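Long-range contact in aromatic-L-amino-acid decarboxylase (Catharanthus roseus, PDB 6EEW), which catalyses the pyridoxal phosphate-dependent decarboxylation of L-tryptophan to tryptamine and of 5-hydroxy-L-tryptophan to serotonin: residues A[141-146]-A[380-385]. Sequence-based numbering, arbitrary orientation. Where two conformers were deposited one is given.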
# COMPACT_ATOMS: atom_id res chain seq x y z
N ASP A 141 -1.59 6.31 19.34
CA ASP A 141 -1.24 6.93 20.62
C ASP A 141 -0.70 5.90 21.62
O ASP A 141 0.25 6.18 22.37
CB ASP A 141 -2.46 7.66 21.18
CG ASP A 141 -2.63 9.07 20.61
OD1 ASP A 141 -1.90 9.45 19.67
OD2 ASP A 141 -3.50 9.82 21.11
N TRP A 142 -1.27 4.68 21.64
CA TRP A 142 -0.70 3.59 22.43
C TRP A 142 0.76 3.39 22.12
O TRP A 142 1.62 3.39 23.00
CB TRP A 142 -1.43 2.28 22.15
CG TRP A 142 -2.67 2.09 22.90
CD1 TRP A 142 -3.41 3.04 23.51
CD2 TRP A 142 -3.35 0.85 23.10
NE1 TRP A 142 -4.52 2.48 24.10
CE2 TRP A 142 -4.50 1.13 23.87
CE3 TRP A 142 -3.08 -0.47 22.73
CZ2 TRP A 142 -5.39 0.14 24.27
CZ3 TRP A 142 -3.97 -1.46 23.13
CH2 TRP A 142 -5.11 -1.15 23.89
N LEU A 143 1.05 3.18 20.84
CA LEU A 143 2.41 2.89 20.44
C LEU A 143 3.33 4.06 20.74
O LEU A 143 4.44 3.87 21.24
CB LEU A 143 2.44 2.51 18.97
CG LEU A 143 3.40 1.42 18.56
CD1 LEU A 143 3.34 0.30 19.55
CD2 LEU A 143 2.97 0.93 17.18
N ALA A 144 2.85 5.28 20.50
CA ALA A 144 3.65 6.45 20.81
C ALA A 144 4.05 6.47 22.28
O ALA A 144 5.18 6.83 22.62
CB ALA A 144 2.87 7.72 20.44
N GLN A 145 3.11 6.11 23.17
CA GLN A 145 3.42 6.08 24.59
C GLN A 145 4.40 4.97 24.94
O GLN A 145 5.30 5.16 25.77
CB GLN A 145 2.14 5.90 25.41
CG GLN A 145 1.14 7.01 25.28
CD GLN A 145 -0.16 6.64 25.97
OE1 GLN A 145 -0.24 6.66 27.19
NE2 GLN A 145 -1.17 6.24 25.20
N ILE A 146 4.24 3.79 24.34
CA ILE A 146 5.22 2.74 24.60
C ILE A 146 6.60 3.24 24.18
O ILE A 146 7.59 3.06 24.90
CB ILE A 146 4.85 1.43 23.88
CG1 ILE A 146 3.57 0.83 24.46
CG2 ILE A 146 5.94 0.40 24.02
CD1 ILE A 146 2.82 -0.03 23.46
N LEU A 380 -4.62 -5.93 17.98
CA LEU A 380 -4.63 -7.30 18.47
C LEU A 380 -3.25 -7.72 18.94
O LEU A 380 -3.14 -8.44 19.92
CB LEU A 380 -5.13 -8.27 17.40
CG LEU A 380 -6.63 -8.61 17.43
CD1 LEU A 380 -7.44 -7.33 17.35
CD2 LEU A 380 -7.00 -9.54 16.29
N ILE A 381 -2.18 -7.24 18.30
CA ILE A 381 -0.84 -7.59 18.75
C ILE A 381 -0.60 -7.06 20.16
O ILE A 381 -0.23 -7.80 21.09
CB ILE A 381 0.21 -7.03 17.78
CG1 ILE A 381 0.08 -7.66 16.40
CG2 ILE A 381 1.62 -7.20 18.34
CD1 ILE A 381 1.01 -7.04 15.36
N LEU A 382 -0.80 -5.75 20.33
CA LEU A 382 -0.61 -5.12 21.63
C LEU A 382 -1.45 -5.80 22.70
O LEU A 382 -0.94 -6.20 23.76
CB LEU A 382 -0.92 -3.64 21.52
CG LEU A 382 0.08 -3.08 20.51
CD1 LEU A 382 -0.31 -1.69 20.08
CD2 LEU A 382 1.47 -3.07 21.14
N ARG A 383 -2.75 -5.96 22.44
CA ARG A 383 -3.63 -6.55 23.45
C ARG A 383 -3.30 -8.01 23.74
O ARG A 383 -3.45 -8.46 24.88
CB ARG A 383 -5.09 -6.42 23.04
CG ARG A 383 -5.62 -5.01 23.15
CD ARG A 383 -7.15 -5.01 23.14
NE ARG A 383 -7.70 -5.65 24.32
CZ ARG A 383 -9.00 -5.88 24.52
NH1 ARG A 383 -9.91 -5.52 23.61
NH2 ARG A 383 -9.39 -6.44 25.63
N SER A 384 -2.84 -8.76 22.74
CA SER A 384 -2.69 -10.20 22.92
C SER A 384 -1.37 -10.56 23.58
O SER A 384 -1.29 -11.62 24.22
CB SER A 384 -2.81 -10.90 21.56
OG SER A 384 -3.93 -10.41 20.84
N TYR A 385 -0.35 -9.72 23.45
CA TYR A 385 0.95 -10.03 24.04
C TYR A 385 1.35 -9.12 25.19
O TYR A 385 1.97 -9.61 26.14
CB TYR A 385 2.02 -10.00 22.94
CG TYR A 385 1.68 -11.02 21.87
CD1 TYR A 385 1.28 -12.30 22.22
CD2 TYR A 385 1.71 -10.69 20.52
CE1 TYR A 385 0.95 -13.25 21.26
CE2 TYR A 385 1.37 -11.63 19.55
CZ TYR A 385 1.00 -12.90 19.92
OH TYR A 385 0.65 -13.83 18.96
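Residues 141-146, the last turns of helix 130-146, face residues 380-385 of helix 375-409 at an axis separation of 11.8 Å, their N-to-C directions 58° apart. Leu143 and Leu382 come nearest in the backbone, CA to CA 8.6 Å, and side chains alone bridge the gap. Leu382 points at the other helix and touches Trp142, Leu143 and Ile146. Its CD1 lies 4.0 Å from Trp142 CE3, at the edge of the indole, while its CD2 meets Ile146 CD1 at 4.1 Å and Leu143 CD1 at 4.2 Å. Trp142 CG stands anti to the carbonyl carbon (chi1 -83°), and the side chains of Trp142 and Leu382 slide past each other in opposite directions. The six-membered end of the indole also reaches Arg383, whose CG sits in the ring plane 3.9 Å from CZ3; the guanidinium is turned 79° from the indole and forms salt bridges with Asp80 and Glu72 of the second subunit. Trp142 NE1 hydrogen-bonds to Pro64 O of that subunit. An alanine in place of Trp142 would probably open a gap beside Leu382 and Arg383 CG and leave the Pro64 carbonyl without its indole donor. The contact lies at the dimer interface and joins two helices of the fold-type I decarboxylase domain. Within the subunit, Leu143 rests on strand 328-332 of the central seven-stranded sheet, and helix 107-119 packs against Leu380 and Ile381.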